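Local atomic coordinates of putative sugar phosphate isomerase (PDB entry 3L2H), a protein that is a putative sugar phosphate isomerase of the cupin family that probably binds a metal ion. Residues V72-G77 with L115-I120; H63-E68 with D127-P132. All coordinates share one frame; numbering follows the deposited sequence.

Contact 1. Residues V72-G77 with L115-I120; sequences VYVLSG and LVCLVI
The side chain of Tyr73 meets that of Leu118 by its CB, 4.4 Å from Leu118 CB, for its ring leads away from 115-120; at the edge of that ring, in its plane, sits CD2 of Leu75. The peptide groups supply the hydrogen bonds. Tyr73 and Leu118 form an antiparallel hydrogen-bonded pair, each N donating to the other's O in the carbonyl plane. Beyond Val74 and Cys117, a non-hydrogen-bonded pair, the register slips by one residue at a classic beta bulge: Leu75 and Ser76 both face Val116. Val116 O is thus gripped twice, by Leu75 N at 2.8 Å and by Ser76 N at 3.1 Å. Val116 N returns an almost straight bond to Ser76 O (2.9 Å, 178° at the hydrogen), although it lies 32° off that carbonyl's plane. Val72, Val74, Cys117 and Val119 share one face of the sheet. Val72 CG1 is set anti to its backbone N (chi1 -179°) and touches Cys117 CB at 3.7 Å, while Val74 CG1 meets Leu115 CD1 at 3.9 Å, the two side chains crossing at about a right angle. Ile107 of strand 105-108 also packs on Val72 and Leu115, inside the cupin barrel. On the other face Leu75 CD1 rests on Leu118 CG at 4.0 Å, and Ser76 OG lies against Val116 CB. Tyr73 of the second subunit packs on Leu75 and Leu118 there. Five backbone bonds therefore join the two strands, and apolar side chains serve the barrel interior on one face and the subunit interface on the other.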
ATOM      1  N   VAL B  72      -6.707   8.300  21.283  1.00 14.97           N
ATOM      2  CA  VAL B  72      -7.876   8.487  22.141  1.00 15.41           C
ATOM      3  C   VAL B  72      -7.993   9.942  22.528  1.00 15.24           C
ATOM      4  O   VAL B  72      -6.993  10.566  22.880  1.00 15.92           O
ATOM      5  CB  VAL B  72      -7.819   7.629  23.415  1.00 15.46           C
ATOM      6  CG1 VAL B  72      -9.093   7.857  24.280  1.00 15.41           C
ATOM      7  CG2 VAL B  72      -7.633   6.126  23.097  1.00 15.19           C
ATOM      8  N   TYR B  73      -9.194  10.519  22.439  1.00 15.95           N
ATOM      9  CA  TYR B  73      -9.430  11.903  22.887  1.00 15.95           C
ATOM     10  C   TYR B  73     -10.564  11.875  23.899  1.00 16.07           C
ATOM     11  O   TYR B  73     -11.647  11.353  23.623  1.00 17.25           O
ATOM     12  CB  TYR B  73      -9.709  12.867  21.716  1.00 16.37           C
ATOM     13  CG  TYR B  73      -9.847  14.333  22.124  1.00 16.81           C
ATOM     14  CD1 TYR B  73      -8.731  15.139  22.212  1.00 17.47           C
ATOM     15  CD2 TYR B  73     -11.075  14.903  22.419  1.00 17.15           C
ATOM     16  CE1 TYR B  73      -8.813  16.477  22.585  1.00 18.21           C
ATOM     17  CE2 TYR B  73     -11.164  16.259  22.812  1.00 18.56           C
ATOM     18  CZ  TYR B  73     -10.023  17.035  22.888  1.00 17.47           C
ATOM     19  OH  TYR B  73     -10.044  18.375  23.221  1.00 18.49           O
ATOM     20  N   VAL B  74     -10.292  12.350  25.101  1.00 15.44           N
ATOM     21  CA  VAL B  74     -11.267  12.231  26.196  1.00 15.61           C
ATOM     22  C   VAL B  74     -12.256  13.373  26.130  1.00 16.08           C
ATOM     23  O   VAL B  74     -11.863  14.530  26.165  1.00 16.17           O
ATOM     24  CB  VAL B  74     -10.599  12.225  27.562  1.00 15.68           C
ATOM     25  CG1 VAL B  74     -11.661  12.055  28.696  1.00 16.03           C
ATOM     26  CG2 VAL B  74      -9.530  11.126  27.658  1.00 14.63           C
ATOM     27  N   LEU B  75     -13.539  13.040  26.034  1.00 16.51           N
ATOM     28  CA  LEU B  75     -14.603  14.034  25.994  1.00 16.60           C
ATOM     29  C   LEU B  75     -15.177  14.318  27.376  1.00 16.69           C
ATOM     30  O   LEU B  75     -15.471  15.466  27.673  1.00 14.58           O
ATOM     31  CB  LEU B  75     -15.720  13.589  25.049  1.00 16.40           C
ATOM     32  CG  LEU B  75     -15.308  13.465  23.574  1.00 17.23           C
ATOM     33  CD1 LEU B  75     -16.453  12.831  22.705  1.00 16.76           C
ATOM     34  CD2 LEU B  75     -14.845  14.798  22.982  1.00 16.15           C
ATOM     35  N   SER B  76     -15.394  13.289  28.196  1.00 17.20           N
ATOM     36  CA  SER B  76     -15.876  13.539  29.562  1.00 17.35           C
ATOM     37  C   SER B  76     -15.545  12.390  30.470  1.00 17.84           C
ATOM     38  O   SER B  76     -15.242  11.268  30.017  1.00 17.24           O
ATOM     39  CB  SER B  76     -17.387  13.799  29.624  1.00 18.27           C
ATOM     40  OG  SER B  76     -18.129  12.667  29.294  1.00 18.71           O
ATOM     41  N   GLY B  77     -15.611  12.693  31.762  1.00 18.07           N
ATOM     42  CA  GLY B  77     -15.244  11.773  32.809  1.00 18.37           C
ATOM     43  C   GLY B  77     -13.738  11.590  32.940  1.00 18.84           C
ATOM     44  O   GLY B  77     -12.958  12.300  32.295  1.00 19.04           O
ATOM     45  N   LEU B 115     -16.993   7.264  31.405  1.00 16.87           N
ATOM     46  CA  LEU B 115     -15.835   7.784  30.667  1.00 16.50           C
ATOM     47  C   LEU B 115     -16.217   7.795  29.216  1.00 16.87           C
ATOM     48  O   LEU B 115     -16.557   6.734  28.673  1.00 17.07           O
ATOM     49  CB  LEU B 115     -14.608   6.936  30.938  1.00 16.07           C
ATOM     50  CG  LEU B 115     -13.338   7.210  30.129  1.00 16.47           C
ATOM     51  CD1 LEU B 115     -12.848   8.659  30.296  1.00 15.99           C
ATOM     52  CD2 LEU B 115     -12.218   6.237  30.545  1.00 15.94           C
ATOM     53  N   VAL B 116     -16.186   8.975  28.578  1.00 16.06           N
ATOM     54  CA  VAL B 116     -16.614   9.106  27.191  1.00 15.72           C
ATOM     55  C   VAL B 116     -15.459   9.654  26.332  1.00 15.87           C
ATOM     56  O   VAL B 116     -14.892  10.694  26.623  1.00 15.53           O
ATOM     57  CB  VAL B 116     -17.889   9.985  27.060  1.00 15.55           C
ATOM     58  CG1 VAL B 116     -18.380  10.081  25.603  1.00 15.70           C
ATOM     59  CG2 VAL B 116     -18.992   9.440  28.003  1.00 15.38           C
ATOM     60  N   CYS B 117     -15.087   8.899  25.307  1.00 15.22           N
ATOM     61  CA  CYS B 117     -13.949   9.203  24.457  1.00 16.25           C
ATOM     62  C   CYS B 117     -14.242   9.000  22.998  1.00 16.24           C
ATOM     63  O   CYS B 117     -15.121   8.220  22.624  1.00 16.09           O
ATOM     64  CB  CYS B 117     -12.776   8.244  24.732  1.00 16.15           C
ATOM     65  SG  CYS B 117     -12.205   8.268  26.460  1.00 19.34           S
ATOM     66  N   LEU B 118     -13.456   9.689  22.193  1.00 16.69           N
ATOM     67  CA  LEU B 118     -13.338   9.410  20.789  1.00 18.16           C
ATOM     68  C   LEU B 118     -12.124   8.515  20.622  1.00 18.31           C
ATOM     69  O   LEU B 118     -11.047   8.818  21.162  1.00 19.06           O
ATOM     70  CB  LEU B 118     -13.107  10.673  19.975  1.00 19.84           C
ATOM     71  CG  LEU B 118     -14.263  11.518  19.562  1.00 21.73           C
ATOM     72  CD1 LEU B 118     -13.679  12.682  18.741  1.00 22.21           C
ATOM     73  CD2 LEU B 118     -15.293  10.646  18.769  1.00 21.65           C
ATOM     74  N   VAL B 119     -12.311   7.380  19.967  1.00 17.76           N
ATOM     75  CA  VAL B 119     -11.236   6.495  19.605  1.00 17.82           C
ATOM     76  C   VAL B 119     -11.063   6.556  18.068  1.00 18.04           C
ATOM     77  O   VAL B 119     -12.027   6.365  17.303  1.00 17.31           O
ATOM     78  CB  VAL B 119     -11.474   5.062  20.112  1.00 18.89           C
ATOM     79  CG1 VAL B 119     -10.343   4.160  19.618  1.00 19.10           C
ATOM     80  CG2 VAL B 119     -11.559   5.049  21.644  1.00 18.75           C
ATOM     81  N   ILE B 120      -9.823   6.827  17.641  1.00 17.77           N
ATOM     82  CA  ILE B 120      -9.462   7.059  16.251  1.00 17.96           C
ATOM     83  C   ILE B 120      -8.384   6.075  15.886  1.00 18.66           C
ATOM     84  O   ILE B 120      -7.345   6.000  16.582  1.00 18.65           O
ATOM     85  CB  ILE B 120      -8.935   8.470  16.036  1.00 18.39           C
ATOM     86  CG1 ILE B 120      -9.988   9.520  16.410  1.00 18.62           C
ATOM     87  CG2 ILE B 120      -8.496   8.668  14.552  1.00 17.73           C
ATOM     88  CD1 ILE B 120      -9.416  10.841  16.891  1.00 19.08           C
TER

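Contact 2. Residues H63-E68 with D127-P132; sequences HLHHYE and DVVDYP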
ATOM      1  N   HIS B  63      -2.907  -4.042  24.892  1.00 16.02           N
ATOM      2  CA  HIS B  63      -2.425  -4.458  23.581  1.00 15.98           C
ATOM      3  C   HIS B  63      -1.449  -3.474  22.915  1.00 16.73           C
ATOM      4  O   HIS B  63      -1.346  -2.299  23.284  1.00 16.09           O
ATOM      5  CB  HIS B  63      -3.629  -4.705  22.649  1.00 16.42           C
ATOM      6  CG  HIS B  63      -4.321  -3.448  22.237  1.00 16.84           C
ATOM      7  ND1 HIS B  63      -5.400  -2.932  22.918  1.00 18.67           N
ATOM      8  CD2 HIS B  63      -4.006  -2.529  21.286  1.00 18.82           C
ATOM      9  CE1 HIS B  63      -5.774  -1.795  22.355  1.00 19.11           C
ATOM     10  NE2 HIS B  63      -4.919  -1.504  21.387  1.00 18.71           N
ATOM     11  N   LEU B  64      -0.761  -3.995  21.898  1.00 17.29           N
ATOM     12  CA  LEU B  64       0.224  -3.264  21.119  1.00 17.92           C
ATOM     13  C   LEU B  64       0.005  -3.590  19.658  1.00 17.79           C
ATOM     14  O   LEU B  64       0.024  -4.765  19.269  1.00 17.03           O
ATOM     15  CB  LEU B  64       1.636  -3.709  21.505  1.00 18.61           C
ATOM     16  CG  LEU B  64       2.779  -3.051  20.738  1.00 20.08           C
ATOM     17  CD1 LEU B  64       2.930  -1.576  21.097  1.00 21.12           C
ATOM     18  CD2 LEU B  64       4.077  -3.786  21.041  1.00 21.63           C
ATOM     19  N   HIS B  65      -0.206  -2.565  18.839  1.00 18.19           N
ATOM     20  CA  HIS B  65      -0.290  -2.731  17.383  1.00 17.62           C
ATOM     21  C   HIS B  65       1.089  -2.575  16.732  1.00 17.98           C
ATOM     22  O   HIS B  65       1.861  -1.690  17.076  1.00 17.34           O
ATOM     23  CB  HIS B  65      -1.176  -1.658  16.752  1.00 17.88           C
ATOM     24  CG  HIS B  65      -2.632  -1.801  17.027  1.00 18.34           C
ATOM     25  ND1 HIS B  65      -3.459  -2.533  16.214  1.00 17.35           N
ATOM     26  CD2 HIS B  65      -3.428  -1.227  17.961  1.00 19.10           C
ATOM     27  CE1 HIS B  65      -4.696  -2.470  16.683  1.00 18.91           C
ATOM     28  NE2 HIS B  65      -4.705  -1.686  17.741  1.00 19.27           N
ATOM     29  N   HIS B  66       1.356  -3.385  15.738  1.00 18.14           N
ATOM     30  CA  HIS B  66       2.596  -3.290  15.005  1.00 18.75           C
ATOM     31  C   HIS B  66       2.497  -2.419  13.741  1.00 17.98           C
ATOM     32  O   HIS B  66       3.530  -1.948  13.275  1.00 18.26           O
ATOM     33  CB  HIS B  66       3.058  -4.698  14.574  1.00 18.67           C
ATOM     34  CG  HIS B  66       3.490  -5.572  15.703  1.00 19.05           C
ATOM     35  ND1 HIS B  66       4.567  -6.426  15.606  1.00 19.22           N
ATOM     36  CD2 HIS B  66       2.993  -5.726  16.957  1.00 19.24           C
ATOM     37  CE1 HIS B  66       4.707  -7.066  16.752  1.00 19.94           C
ATOM     38  NE2 HIS B  66       3.767  -6.657  17.588  1.00 19.02           N
ATOM     39  N   TYR B  67       1.301  -2.268  13.168  1.00 17.59           N
ATOM     40  CA  TYR B  67       1.111  -1.515  11.915  1.00 17.44           C
ATOM     41  C   TYR B  67       0.027  -0.441  11.971  1.00 18.18           C
ATOM     42  O   TYR B  67       0.161   0.605  11.317  1.00 20.28           O
ATOM     43  CB  TYR B  67       0.783  -2.490  10.743  1.00 17.33           C
ATOM     44  CG  TYR B  67       1.982  -3.279  10.317  1.00 16.87           C
ATOM     45  CD1 TYR B  67       2.886  -2.757   9.399  1.00 16.67           C
ATOM     46  CD2 TYR B  67       2.256  -4.507  10.878  1.00 16.80           C
ATOM     47  CE1 TYR B  67       4.029  -3.476   9.053  1.00 16.76           C
ATOM     48  CE2 TYR B  67       3.412  -5.254  10.536  1.00 16.14           C
ATOM     49  CZ  TYR B  67       4.270  -4.745   9.625  1.00 16.35           C
ATOM     50  OH  TYR B  67       5.413  -5.427   9.270  1.00 15.46           O
ATOM     51  N   GLU B  68      -1.061  -0.688  12.674  1.00 16.41           N
ATOM     52  CA  GLU B  68      -2.115   0.327  12.793  1.00 17.35           C
ATOM     53  C   GLU B  68      -1.861   1.330  13.929  1.00 18.14           C
ATOM     54  O   GLU B  68      -1.610   0.935  15.075  1.00 18.91           O
ATOM     55  CB  GLU B  68      -3.492  -0.297  13.019  1.00 17.58           C
ATOM     56  CG  GLU B  68      -4.116  -1.040  11.826  1.00 18.02           C
ATOM     57  CD  GLU B  68      -5.503  -1.591  12.109  1.00 19.01           C
ATOM     58  OE1 GLU B  68      -5.977  -1.494  13.268  1.00 19.21           O
ATOM     59  OE2 GLU B  68      -6.177  -2.113  11.161  1.00 19.86           O
ATOM     60  N   ASP B 127      -2.230  -6.451   9.961  1.00 15.30           N
ATOM     61  CA  ASP B 127      -1.702  -5.924  11.221  1.00 15.97           C
ATOM     62  C   ASP B 127      -1.267  -7.106  12.061  1.00 14.68           C
ATOM     63  O   ASP B 127      -1.593  -8.272  11.776  1.00 14.22           O
ATOM     64  CB  ASP B 127      -2.782  -5.088  11.927  1.00 16.25           C
ATOM     65  CG  ASP B 127      -2.250  -4.181  13.052  1.00 17.18           C
ATOM     66  OD1 ASP B 127      -1.028  -3.922  13.149  1.00 17.34           O
ATOM     67  OD2 ASP B 127      -3.131  -3.731  13.836  1.00 19.01           O
ATOM     68  N   VAL B 128      -0.511  -6.803  13.092  1.00 15.75           N
ATOM     69  CA  VAL B 128      -0.083  -7.761  14.076  1.00 15.09           C
ATOM     70  C   VAL B 128      -0.372  -7.072  15.400  1.00 16.71           C
ATOM     71  O   VAL B 128      -0.047  -5.886  15.568  1.00 16.52           O
ATOM     72  CB  VAL B 128       1.389  -8.127  13.948  1.00 14.98           C
ATOM     73  CG1 VAL B 128       1.770  -9.144  15.065  1.00 13.65           C
ATOM     74  CG2 VAL B 128       1.711  -8.672  12.539  1.00 15.40           C
ATOM     75  N   VAL B 129      -1.034  -7.767  16.308  1.00 16.76           N
ATOM     76  CA  VAL B 129      -1.363  -7.176  17.585  1.00 16.84           C
ATOM     77  C   VAL B 129      -0.926  -8.095  18.691  1.00 16.93           C
ATOM     78  O   VAL B 129      -1.260  -9.286  18.667  1.00 16.10           O
ATOM     79  CB  VAL B 129      -2.856  -6.906  17.726  1.00 17.57           C
ATOM     80  CG1 VAL B 129      -3.138  -6.194  19.103  1.00 17.69           C
ATOM     81  CG2 VAL B 129      -3.389  -6.111  16.521  1.00 18.28           C
ATOM     82  N   ASP B 130      -0.209  -7.551  19.678  1.00 16.03           N
ATOM     83  CA  ASP B 130       0.234  -8.330  20.814  1.00 16.73           C
ATOM     84  C   ASP B 130      -0.674  -8.083  21.991  1.00 17.24           C
ATOM     85  O   ASP B 130      -1.076  -6.949  22.236  1.00 15.51           O
ATOM     86  CB  ASP B 130       1.646  -7.995  21.225  1.00 16.43           C
ATOM     87  CG  ASP B 130       2.673  -8.571  20.279  1.00 18.19           C
ATOM     88  OD1 ASP B 130       2.348  -9.599  19.649  1.00 17.87           O
ATOM     89  OD2 ASP B 130       3.751  -7.957  20.102  1.00 18.66           O
ATOM     90  N   TYR B 131      -1.027  -9.174  22.676  1.00 17.16           N
ATOM     91  CA  TYR B 131      -1.757  -9.111  23.946  1.00 17.16           C
ATOM     92  C   TYR B 131      -0.845  -9.658  25.040  1.00 17.26           C
ATOM     93  O   TYR B 131      -0.943 -10.830  25.422  1.00 19.00           O
ATOM     94  CB  TYR B 131      -3.065  -9.881  23.847  1.00 17.00           C
ATOM     95  CG  TYR B 131      -3.982  -9.369  22.775  1.00 17.47           C
ATOM     96  CD1 TYR B 131      -4.714  -8.217  22.951  1.00 17.34           C
ATOM     97  CD2 TYR B 131      -4.096 -10.038  21.576  1.00 18.41           C
ATOM     98  CE1 TYR B 131      -5.559  -7.744  21.981  1.00 17.88           C
ATOM     99  CE2 TYR B 131      -4.935  -9.568  20.574  1.00 19.32           C
ATOM    100  CZ  TYR B 131      -5.677  -8.441  20.792  1.00 19.74           C
ATOM    101  OH  TYR B 131      -6.502  -7.967  19.788  1.00 22.58           O
ATOM    102  N   PRO B 132       0.058  -8.818  25.544  1.00 18.15           N
ATOM    103  CA  PRO B 132       1.101  -9.378  26.426  1.00 17.52           C
ATOM    104  C   PRO B 132       0.563 -10.095  27.682  1.00 16.99           C
ATOM    105  O   PRO B 132       1.170 -11.082  28.113  1.00 17.33           O
ATOM    106  CB  PRO B 132       1.950  -8.169  26.805  1.00 17.77           C
ATOM    107  CG  PRO B 132       1.660  -7.098  25.727  1.00 18.16           C
ATOM    108  CD  PRO B 132       0.259  -7.377  25.242  1.00 17.61           C
TER
HETATM  109  O   HOH W   1      -5.703  -4.294  13.839  1.00 21.73           O
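His63-His66 runs antiparallel to Val128-Tyr131, with Leu64 and Asp130 exchanging two backbone hydrogen bonds and His66 N adding a third to Val128 O, before the chain turns at Tyr67 and Glu68. Asp127, on the facing strand, binds the loop there. Its CG stands anti to the backbone N (chi1 -164°), and OD2 takes the N-H of His65 ND1 at 2.7 Å on its syn lone pair, ring and carboxylate only 3° from coplanar. OD1 receives Tyr67 N at 2.9 Å and, weakly, Glu68 N. A water donates to Asp127 OD2 and, weakly, to Glu68 OE1, linking the two carboxylates; Glu68 OE2 is held by Leu124 N and by a salt bridge to Arg140. The spacing of His63, His65, Glu70 and Gly77 fits the first cupin motif, whose histidines and glutamate hold the metal in metal-binding relatives, and in this light Asp127 would be a second-shell residue fixing the rotation of His65. His63 NE2 is hydrogen-bonded to Glu70, while its CB touches Tyr131 CE1 at 3.7 Å. His66 points toward 127-132: Val128 CG1 sits over its ring centre in a CH-pi contact, 3.9 Å from the centroid, and NE2 donates in the ring plane to Asp130 OD2 at 2.8 Å, arriving from above the carboxylate plane. An alanine in place of His66 would probably leave Asp130 OD2 without its imidazole donor and open a gap beside Val128 CG1. Asp130 OD1 meets Arg137 in a salt bridge, and Tyr67 OH reaches Asn142 of the third subunit.

How the contacts relate
Contact 2 encloses contact 1 along the chain: 63-68 leads into 72-77, and 115-120 runs on toward 127-132. Their centres lie about 21 Å apart, on opposite sides of the chain's centre, and apart from following each other in the chain the segments do not touch. Contact 1 pairs strands 70-76 and 115-122 inside the six-stranded antiparallel sheet, whereas contact 2 joins the short strand 64-65 to strand 126-131 at one side of the four-stranded sheet. The histidine pair His63 and His65 of the probable first cupin motif lies in contact 2, and its closing glycine, Gly77, in contact 1. The two contacts also face different neighbours, the second subunit at contact 1 and the third at contact 2.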